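Local coordinates for protein putative methyltransferase (Emericella variicolor, PDB 7DMB) that probably transfers methyl groups from S-adenosylmethionine, acting in trans to a polyketide synthase in calbistrin biosynthesis, at residues V45-Q59 with A363-N377. Numbering follows the deposited sequence.
Sequences VSQLLHPTRESQSEQ and AVGLDSEPPFYYNAN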
ATOM      1  N   VAL A  45      -6.484  18.793   8.076  1.00 20.51           N
ATOM      2  CA  VAL A  45      -6.340  17.408   7.645  1.00 19.28           C
ATOM      3  C   VAL A  45      -6.212  16.476   8.842  1.00 24.42           C
ATOM      4  O   VAL A  45      -6.647  15.314   8.786  1.00 22.15           O
ATOM      5  CB  VAL A  45      -5.149  17.278   6.671  1.00 22.22           C
ATOM      6  CG1 VAL A  45      -3.794  17.489   7.397  1.00 18.07           C
ATOM      7  CG2 VAL A  45      -5.212  15.944   5.926  1.00 18.60           C
ATOM      8  N   SER A  46      -5.670  16.981   9.959  1.00 21.89           N
ATOM      9  CA  SER A  46      -5.459  16.154  11.143  1.00 23.12           C
ATOM     10  C   SER A  46      -6.758  15.590  11.703  1.00 25.61           C
ATOM     11  O   SER A  46      -6.728  14.580  12.421  1.00 22.65           O
ATOM     12  CB  SER A  46      -4.728  16.963  12.219  1.00 27.08           C
ATOM     13  OG  SER A  46      -5.506  18.081  12.636  1.00 34.74           O
ATOM     14  N   GLN A  47      -7.893  16.209  11.397  1.00 21.40           N
ATOM     15  CA  GLN A  47      -9.175  15.655  11.801  1.00 23.03           C
ATOM     16  C   GLN A  47      -9.710  14.622  10.817  1.00 22.88           C
ATOM     17  O   GLN A  47     -10.689  13.938  11.136  1.00 21.78           O
ATOM     18  CB  GLN A  47     -10.212  16.776  11.972  1.00 29.34           C
ATOM     19  CG  GLN A  47     -10.406  17.214  13.416  1.00 36.85           C
ATOM     20  CD  GLN A  47      -9.246  18.049  13.908  1.00 42.00           C
ATOM     21  OE1 GLN A  47      -8.571  17.695  14.884  1.00 43.62           O
ATOM     22  NE2 GLN A  47      -8.992  19.163  13.222  1.00 36.82           N
ATOM     23  N   LEU A  48      -9.096  14.485   9.645  1.00 20.84           N
ATOM     24  CA  LEU A  48      -9.663  13.688   8.564  1.00 21.64           C
ATOM     25  C   LEU A  48      -8.795  12.513   8.138  1.00 20.50           C
ATOM     26  O   LEU A  48      -9.336  11.456   7.802  1.00 18.93           O
ATOM     27  CB  LEU A  48      -9.934  14.592   7.356  1.00 19.84           C
ATOM     28  CG  LEU A  48     -10.861  15.766   7.669  1.00 20.30           C
ATOM     29  CD1 LEU A  48     -10.898  16.733   6.501  1.00 15.90           C
ATOM     30  CD2 LEU A  48     -12.265  15.250   8.006  1.00 20.77           C
ATOM     31  N   LEU A  49      -7.471  12.686   8.103  1.00 16.63           N
ATOM     32  CA  LEU A  49      -6.509  11.633   7.782  1.00 18.75           C
ATOM     33  C   LEU A  49      -5.419  11.697   8.848  1.00 15.03           C
ATOM     34  O   LEU A  49      -4.665  12.672   8.896  1.00 15.26           O
ATOM     35  CB  LEU A  49      -5.907  11.816   6.375  1.00 16.84           C
ATOM     36  CG  LEU A  49      -6.803  11.967   5.129  1.00 20.18           C
ATOM     37  CD1 LEU A  49      -6.011  12.475   3.903  1.00 14.14           C
ATOM     38  CD2 LEU A  49      -7.518  10.655   4.795  1.00 17.30           C
ATOM     39  N   HIS A  50      -5.350  10.700   9.725  1.00 14.66           N
ATOM     40  CA  HIS A  50      -4.353  10.721  10.788  1.00 19.72           C
ATOM     41  C   HIS A  50      -3.991   9.292  11.161  1.00 17.36           C
ATOM     42  O   HIS A  50      -4.670   8.340  10.754  1.00 15.59           O
ATOM     43  CB  HIS A  50      -4.859  11.494  12.014  1.00 17.87           C
ATOM     44  CG  HIS A  50      -6.075  10.898  12.642  1.00 14.41           C
ATOM     45  ND1 HIS A  50      -6.016   9.828  13.509  1.00 16.41           N
ATOM     46  CD2 HIS A  50      -7.386  11.227  12.534  1.00 17.45           C
ATOM     47  CE1 HIS A  50      -7.240   9.518  13.903  1.00 15.50           C
ATOM     48  NE2 HIS A  50      -8.090  10.352  13.326  1.00 14.44           N
ATOM     49  N   PRO A  51      -2.913   9.103  11.927  1.00 19.16           N
ATOM     50  CA  PRO A  51      -2.602   7.755  12.423  1.00 18.48           C
ATOM     51  C   PRO A  51      -3.670   7.269  13.391  1.00 16.55           C
ATOM     52  O   PRO A  51      -4.294   8.053  14.112  1.00 19.89           O
ATOM     53  CB  PRO A  51      -1.249   7.932  13.129  1.00 18.72           C
ATOM     54  CG  PRO A  51      -0.656   9.195  12.548  1.00 16.35           C
ATOM     55  CD  PRO A  51      -1.855  10.072  12.276  1.00 20.66           C
ATOM     56  N   THR A  52      -3.889   5.953  13.394  1.00 13.48           N
ATOM     57  CA  THR A  52      -4.805   5.374  14.363  1.00 16.28           C
ATOM     58  C   THR A  52      -4.155   5.151  15.725  1.00 21.00           C
ATOM     59  O   THR A  52      -4.869   5.092  16.732  1.00 18.72           O
ATOM     60  CB  THR A  52      -5.387   4.056  13.834  1.00 20.85           C
ATOM     61  OG1 THR A  52      -4.376   3.049  13.779  1.00 21.20           O
ATOM     62  CG2 THR A  52      -5.963   4.249  12.445  1.00 16.14           C
ATOM     63  N   ARG A  53      -2.827   5.059  15.788  1.00 20.54           N
ATOM     64  CA  ARG A  53      -2.142   4.727  17.035  1.00 20.17           C
ATOM     65  C   ARG A  53      -0.649   4.990  16.869  1.00 24.31           C
ATOM     66  O   ARG A  53      -0.150   5.206  15.756  1.00 21.71           O
ATOM     67  CB  ARG A  53      -2.395   3.267  17.428  1.00 19.35           C
ATOM     68  CG  ARG A  53      -1.850   2.305  16.385  1.00 20.89           C
ATOM     69  CD  ARG A  53      -1.931   0.846  16.773  1.00 23.47           C
ATOM     70  NE  ARG A  53      -1.410   0.025  15.684  1.00 19.41           N
ATOM     71  CZ  ARG A  53      -2.123  -0.295  14.608  1.00 21.93           C
ATOM     72  NH1 ARG A  53      -3.383   0.139  14.496  1.00 16.63           N
ATOM     73  NH2 ARG A  53      -1.580  -1.041  13.650  1.00 15.83           N
ATOM     74  N   GLU A  54       0.055   4.999  18.005  1.00 24.98           N
ATOM     75  CA  GLU A  54       1.512   4.952  17.999  1.00 25.85           C
ATOM     76  C   GLU A  54       1.944   3.560  17.567  1.00 21.85           C
ATOM     77  O   GLU A  54       1.395   2.562  18.030  1.00 25.05           O
ATOM     78  CB  GLU A  54       2.070   5.281  19.385  1.00 25.55           C
ATOM     79  CG  GLU A  54       3.433   5.948  19.374  1.00 31.82           C
ATOM     80  CD  GLU A  54       4.589   4.944  19.402  1.00 39.24           C
ATOM     81  OE1 GLU A  54       5.762   5.380  19.393  1.00 40.69           O
ATOM     82  OE2 GLU A  54       4.329   3.717  19.432  1.00 39.06           O
ATOM     83  N   SER A  55       2.906   3.481  16.659  1.00 19.86           N
ATOM     84  CA  SER A  55       3.190   2.202  16.024  1.00 20.44           C
ATOM     85  C   SER A  55       4.669   1.833  16.027  1.00 18.87           C
ATOM     86  O   SER A  55       5.050   0.875  15.350  1.00 18.77           O
ATOM     87  CB  SER A  55       2.656   2.208  14.592  1.00 15.23           C
ATOM     88  OG  SER A  55       3.396   3.099  13.788  1.00 17.97           O
ATOM     89  N   GLN A  56       5.503   2.556  16.776  1.00 18.72           N
ATOM     90  CA  GLN A  56       6.936   2.293  16.759  1.00 26.29           C
ATOM     91  C   GLN A  56       7.278   0.896  17.270  1.00 19.58           C
ATOM     92  O   GLN A  56       8.225   0.280  16.777  1.00 17.27           O
ATOM     93  CB  GLN A  56       7.665   3.363  17.570  1.00 25.13           C
ATOM     94  CG  GLN A  56       7.533   4.769  16.948  1.00 29.95           C
ATOM     95  CD  GLN A  56       8.058   4.846  15.514  1.00 29.47           C
ATOM     96  OE1 GLN A  56       7.347   5.286  14.601  1.00 29.04           O
ATOM     97  NE2 GLN A  56       9.308   4.427  15.313  1.00 22.46           N
ATOM     98  N   SER A  57       6.525   0.378  18.241  1.00 19.01           N
ATOM     99  CA  SER A  57       6.807  -0.959  18.754  1.00 22.74           C
ATOM    100  C   SER A  57       6.595  -2.022  17.682  1.00 21.26           C
ATOM    101  O   SER A  57       7.476  -2.855  17.441  1.00 15.29           O
ATOM    102  CB  SER A  57       5.936  -1.258  19.974  1.00 22.22           C
ATOM    103  OG  SER A  57       6.496  -0.688  21.135  1.00 24.11           O
ATOM    104  N   GLU A  58       5.420  -2.030  17.043  1.00 17.67           N
ATOM    105  CA  GLU A  58       5.160  -3.067  16.048  1.00 18.15           C
ATOM    106  C   GLU A  58       6.065  -2.910  14.831  1.00 16.17           C
ATOM    107  O   GLU A  58       6.461  -3.916  14.234  1.00 15.86           O
ATOM    108  CB  GLU A  58       3.686  -3.061  15.629  1.00 20.22           C
ATOM    109  CG  GLU A  58       3.202  -1.808  14.907  1.00 16.13           C
ATOM    110  CD  GLU A  58       1.669  -1.730  14.883  1.00 16.64           C
ATOM    111  OE1 GLU A  58       1.087  -1.356  15.908  1.00 20.31           O
ATOM    112  OE2 GLU A  58       1.052  -2.054  13.847  1.00 17.81           O
ATOM    113  N   GLN A  59       6.410  -1.665  14.467  1.00 14.31           N
ATOM    114  CA  GLN A  59       7.331  -1.407  13.356  1.00 18.23           C
ATOM    115  C   GLN A  59       8.728  -1.941  13.643  1.00 13.31           C
ATOM    116  O   GLN A  59       9.421  -2.405  12.730  1.00 15.61           O
ATOM    117  CB  GLN A  59       7.420   0.093  13.066  1.00 14.92           C
ATOM    118  CG  GLN A  59       6.227   0.704  12.334  1.00 17.28           C
ATOM    119  CD  GLN A  59       6.537   2.100  11.826  1.00 12.86           C
ATOM    120  OE1 GLN A  59       7.581   2.325  11.239  1.00 15.78           O
ATOM    121  NE2 GLN A  59       5.627   3.037  12.045  1.00 16.39           N
ATOM    122  N   ALA A 363      -4.264  17.773   0.388  1.00 17.10           N
ATOM    123  CA  ALA A 363      -3.994  17.505   1.793  1.00 14.49           C
ATOM    124  C   ALA A 363      -3.205  16.206   1.901  1.00 14.33           C
ATOM    125  O   ALA A 363      -3.305  15.330   1.035  1.00 14.10           O
ATOM    126  CB  ALA A 363      -5.289  17.406   2.609  1.00 15.92           C
ATOM    127  N   VAL A 364      -2.380  16.098   2.943  1.00 15.04           N
ATOM    128  CA  VAL A 364      -1.619  14.874   3.205  1.00 16.46           C
ATOM    129  C   VAL A 364      -1.608  14.616   4.702  1.00 14.79           C
ATOM    130  O   VAL A 364      -1.342  15.523   5.498  1.00 16.19           O
ATOM    131  CB  VAL A 364      -0.170  14.914   2.681  1.00 15.10           C
ATOM    132  CG1 VAL A 364       0.431  13.525   2.771  1.00 13.05           C
ATOM    133  CG2 VAL A 364      -0.118  15.371   1.271  1.00 14.46           C
ATOM    134  N   GLY A 365      -1.896  13.377   5.081  1.00 13.08           N
ATOM    135  CA  GLY A 365      -1.699  12.917   6.439  1.00 17.99           C
ATOM    136  C   GLY A 365      -0.941  11.602   6.462  1.00 21.26           C
ATOM    137  O   GLY A 365      -1.274  10.667   5.725  1.00 22.48           O
ATOM    138  N   LEU A 366       0.076  11.509   7.303  1.00 15.03           N
ATOM    139  CA  LEU A 366       0.863  10.292   7.378  1.00 17.48           C
ATOM    140  C   LEU A 366       0.253   9.345   8.408  1.00 16.70           C
ATOM    141  O   LEU A 366      -0.459   9.758   9.322  1.00 19.66           O
ATOM    142  CB  LEU A 366       2.320  10.612   7.727  1.00 16.23           C
ATOM    143  CG  LEU A 366       3.035  11.641   6.841  1.00 16.35           C
ATOM    144  CD1 LEU A 366       4.477  11.840   7.294  1.00 19.44           C
ATOM    145  CD2 LEU A 366       2.986  11.273   5.351  1.00 16.40           C
ATOM    146  N   ASP A 367       0.523   8.060   8.237  1.00 17.05           N
ATOM    147  CA  ASP A 367       0.000   7.055   9.151  1.00 15.75           C
ATOM    148  C   ASP A 367       0.838   6.914  10.428  1.00 17.15           C
ATOM    149  O   ASP A 367       0.609   5.983  11.212  1.00 17.66           O
ATOM    150  CB  ASP A 367      -0.123   5.715   8.421  1.00 12.47           C
ATOM    151  CG  ASP A 367       1.223   5.059   8.116  1.00 15.37           C
ATOM    152  OD1 ASP A 367       2.313   5.621   8.433  1.00 13.03           O
ATOM    153  OD2 ASP A 367       1.173   3.944   7.540  1.00 15.72           O
ATOM    154  N   SER A 368       1.797   7.811  10.635  1.00 18.25           N
ATOM    155  CA  SER A 368       2.672   7.867  11.799  1.00 19.12           C
ATOM    156  C   SER A 368       3.394   9.203  11.770  1.00 20.28           C
ATOM    157  O   SER A 368       3.548   9.808  10.710  1.00 19.16           O
ATOM    158  CB  SER A 368       3.698   6.728  11.808  1.00 18.46           C
ATOM    159  OG  SER A 368       4.319   6.653  13.077  1.00 24.29           O
ATOM    160  N   GLU A 369       3.851   9.647  12.937  1.00 23.40           N
ATOM    161  CA  GLU A 369       4.712  10.829  12.983  1.00 28.31           C
ATOM    162  C   GLU A 369       6.028  10.525  12.271  1.00 23.94           C
ATOM    163  O   GLU A 369       6.623   9.463  12.503  1.00 23.87           O
ATOM    164  CB  GLU A 369       4.997  11.268  14.422  1.00 26.99           C
ATOM    165  CG  GLU A 369       3.830  11.159  15.383  1.00 32.08           C
ATOM    166  CD  GLU A 369       3.740   9.780  16.025  1.00 42.77           C
ATOM    167  OE1 GLU A 369       2.868   8.972  15.612  1.00 36.96           O
ATOM    168  OE2 GLU A 369       4.560   9.496  16.930  1.00 46.88           O
ATOM    169  N   PRO A 370       6.508  11.417  11.410  1.00 19.82           N
ATOM    170  CA  PRO A 370       7.752  11.167  10.687  1.00 24.13           C
ATOM    171  C   PRO A 370       8.910  11.002  11.655  1.00 17.24           C
ATOM    172  O   PRO A 370       8.849  11.490  12.790  1.00 21.46           O
ATOM    173  CB  PRO A 370       7.918  12.430   9.823  1.00 24.07           C
ATOM    174  CG  PRO A 370       6.603  13.125   9.866  1.00 21.11           C
ATOM    175  CD  PRO A 370       5.993  12.775  11.167  1.00 23.74           C
ATOM    176  N   PRO A 371       9.996  10.334  11.242  1.00 21.89           N
ATOM    177  CA  PRO A 371      10.183   9.819   9.887  1.00 20.21           C
ATOM    178  C   PRO A 371       9.715   8.380   9.679  1.00 18.01           C
ATOM    179  O   PRO A 371       9.769   7.923   8.540  1.00 19.69           O
ATOM    180  CB  PRO A 371      11.697   9.907   9.713  1.00 18.94           C
ATOM    181  CG  PRO A 371      12.205   9.556  11.075  1.00 20.85           C
ATOM    182  CD  PRO A 371      11.196  10.104  12.070  1.00 17.48           C
ATOM    183  N   PHE A 372       9.283   7.674  10.728  1.00 17.22           N
ATOM    184  CA  PHE A 372       9.022   6.236  10.616  1.00 19.18           C
ATOM    185  C   PHE A 372       7.524   6.014  10.421  1.00 18.83           C
ATOM    186  O   PHE A 372       6.791   5.588  11.314  1.00 14.90           O
ATOM    187  CB  PHE A 372       9.591   5.483  11.819  1.00 15.06           C
ATOM    188  CG  PHE A 372      11.101   5.377  11.788  1.00 16.86           C
ATOM    189  CD1 PHE A 372      11.877   5.909  12.802  1.00 17.77           C
ATOM    190  CD2 PHE A 372      11.741   4.770  10.715  1.00 17.01           C
ATOM    191  CE1 PHE A 372      13.269   5.814  12.765  1.00 20.63           C
ATOM    192  CE2 PHE A 372      13.138   4.673  10.664  1.00 17.04           C
ATOM    193  CZ  PHE A 372      13.897   5.197  11.690  1.00 17.72           C
ATOM    194  N   TYR A 373       7.079   6.322   9.211  1.00 20.36           N
ATOM    195  CA  TYR A 373       5.721   6.078   8.764  1.00 13.57           C
ATOM    196  C   TYR A 373       5.785   5.099   7.599  1.00 16.09           C
ATOM    197  O   TYR A 373       6.859   4.830   7.048  1.00 11.08           O
ATOM    198  CB  TYR A 373       5.030   7.393   8.368  1.00 11.78           C
ATOM    199  CG  TYR A 373       5.480   7.961   7.045  1.00 13.22           C
ATOM    200  CD1 TYR A 373       4.830   7.629   5.851  1.00 13.71           C
ATOM    201  CD2 TYR A 373       6.569   8.824   6.976  1.00 17.96           C
ATOM    202  CE1 TYR A 373       5.257   8.146   4.632  1.00 15.38           C
ATOM    203  CE2 TYR A 373       6.999   9.345   5.760  1.00 15.63           C
ATOM    204  CZ  TYR A 373       6.353   9.008   4.594  1.00 14.47           C
ATOM    205  OH  TYR A 373       6.819   9.540   3.403  1.00 10.50           O
ATOM    206  N   TYR A 374       4.629   4.537   7.232  1.00 14.40           N
ATOM    207  CA  TYR A 374       4.567   3.660   6.069  1.00 14.70           C
ATOM    208  C   TYR A 374       3.801   4.289   4.912  1.00 14.92           C
ATOM    209  O   TYR A 374       4.393   4.532   3.852  1.00 17.55           O
ATOM    210  CB  TYR A 374       3.985   2.287   6.470  1.00 14.42           C
ATOM    211  CG  TYR A 374       5.094   1.318   6.869  1.00 13.74           C
ATOM    212  CD1 TYR A 374       5.688   0.479   5.925  1.00 12.73           C
ATOM    213  CD2 TYR A 374       5.580   1.277   8.181  1.00 15.14           C
ATOM    214  CE1 TYR A 374       6.713  -0.403   6.280  1.00 13.77           C
ATOM    215  CE2 TYR A 374       6.621   0.407   8.540  1.00 17.68           C
ATOM    216  CZ  TYR A 374       7.179  -0.431   7.585  1.00 13.80           C
ATOM    217  OH  TYR A 374       8.196  -1.299   7.922  1.00 16.05           O
ATOM    218  N   ASN A 375       2.521   4.625   5.107  1.00 14.76           N
ATOM    219  CA  ASN A 375       1.660   5.191   4.074  1.00 13.11           C
ATOM    220  C   ASN A 375       1.537   6.712   4.205  1.00 12.71           C
ATOM    221  O   ASN A 375       1.324   7.241   5.302  1.00 12.47           O
ATOM    222  CB  ASN A 375       0.257   4.590   4.167  1.00 10.44           C
ATOM    223  CG  ASN A 375       0.099   3.319   3.380  1.00 12.45           C
ATOM    224  OD1 ASN A 375       0.618   3.187   2.284  1.00 13.97           O
ATOM    225  ND2 ASN A 375      -0.667   2.382   3.921  1.00 14.85           N
ATOM    226  N   ALA A 376       1.615   7.410   3.070  1.00 12.29           N
ATOM    227  CA  ALA A 376       1.094   8.773   2.962  1.00 16.96           C
ATOM    228  C   ALA A 376      -0.334   8.737   2.398  1.00 11.31           C
ATOM    229  O   ALA A 376      -0.574   8.149   1.339  1.00 10.03           O
ATOM    230  CB  ALA A 376       1.995   9.640   2.079  1.00  8.38           C
ATOM    231  N   ASN A 377      -1.275   9.361   3.114  1.00 14.55           N
ATOM    232  CA  ASN A 377      -2.677   9.471   2.687  1.00 12.76           C
ATOM    233  C   ASN A 377      -2.843  10.819   1.998  1.00 12.66           C
ATOM    234  O   ASN A 377      -2.898  11.856   2.667  1.00 12.01           O
ATOM    235  CB  ASN A 377      -3.643   9.350   3.870  1.00 11.56           C
ATOM    236  CG  ASN A 377      -3.555   7.992   4.577  1.00 18.65           C
ATOM    237  OD1 ASN A 377      -4.085   6.980   4.095  1.00 16.06           O
ATOM    238  ND2 ASN A 377      -2.865   7.966   5.721  1.00 18.61           N
TER
HETATM  239  O   HOH W   1       1.574   5.153  13.550  1.00 19.43           O
HETATM  240  O   HOH W   2       4.264   5.974  15.675  1.00 21.33           O
HETATM  241  O   HOH W   3       8.710   3.310   8.726  1.00 13.14           O
HETATM  242  O   HOH W   4       9.235  -1.015  10.219  1.00 14.29           O
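Q59, in the first turn of helix 56-79, reaches across to the loop that joins strands 358-366 and 375-382 and makes a direct hydrogen bond across the contact. Its NE2 lies 2.9 Å from F372 O, and the donor stands above the carbonyl plane, 43° out of it. The chain gets there stretched beyond CG (chi2 -167°), sliding past Y374 in the opposite direction with the amide plane turned 75° from the ring. Q59 OE1 comes 3.4 Å from Y374 CE2. The amide is held flat from several points: NE2 also donates to S55 OG at 2.8 Å, and OE1 takes bonds from Q108 and from a water shared with Y373 O. A second water joins Q59 O to Y374 OH.

S55 OG and S368 OG lie 3.7 Å apart, and water links their surroundings. One water is hydrogen-bonded to S55 OG, D367 O and R53 O; another accepts from S55 N and meets S368 OG at 2.7 Å. Within the loop D367 takes the backbone N-H groups of Y374 and N375 on its carboxylate.

Farther along, direct polar bonding gives way to carbon packed on backbone. P51 sets its ring carbons against two carbonyl oxygens, CG 3.3 Å from L366 O and CB close to D367 O. L49 sends CD1 obliquely across N377, 3.4 Å from N377 O, while N377 spends its amide on G365 O, S184 and Q311. V45 puts CG2, the methyl anti to N, 3.6 Å from A363 CB.

Residues 45-59 thus cover the antiparallel hairpin closing the methyltransferase sheet, with carbon-on-backbone packing along the strands and a glutamine-and-water network at the turn that gives the loop carbonyls and the two buried serines polar partners.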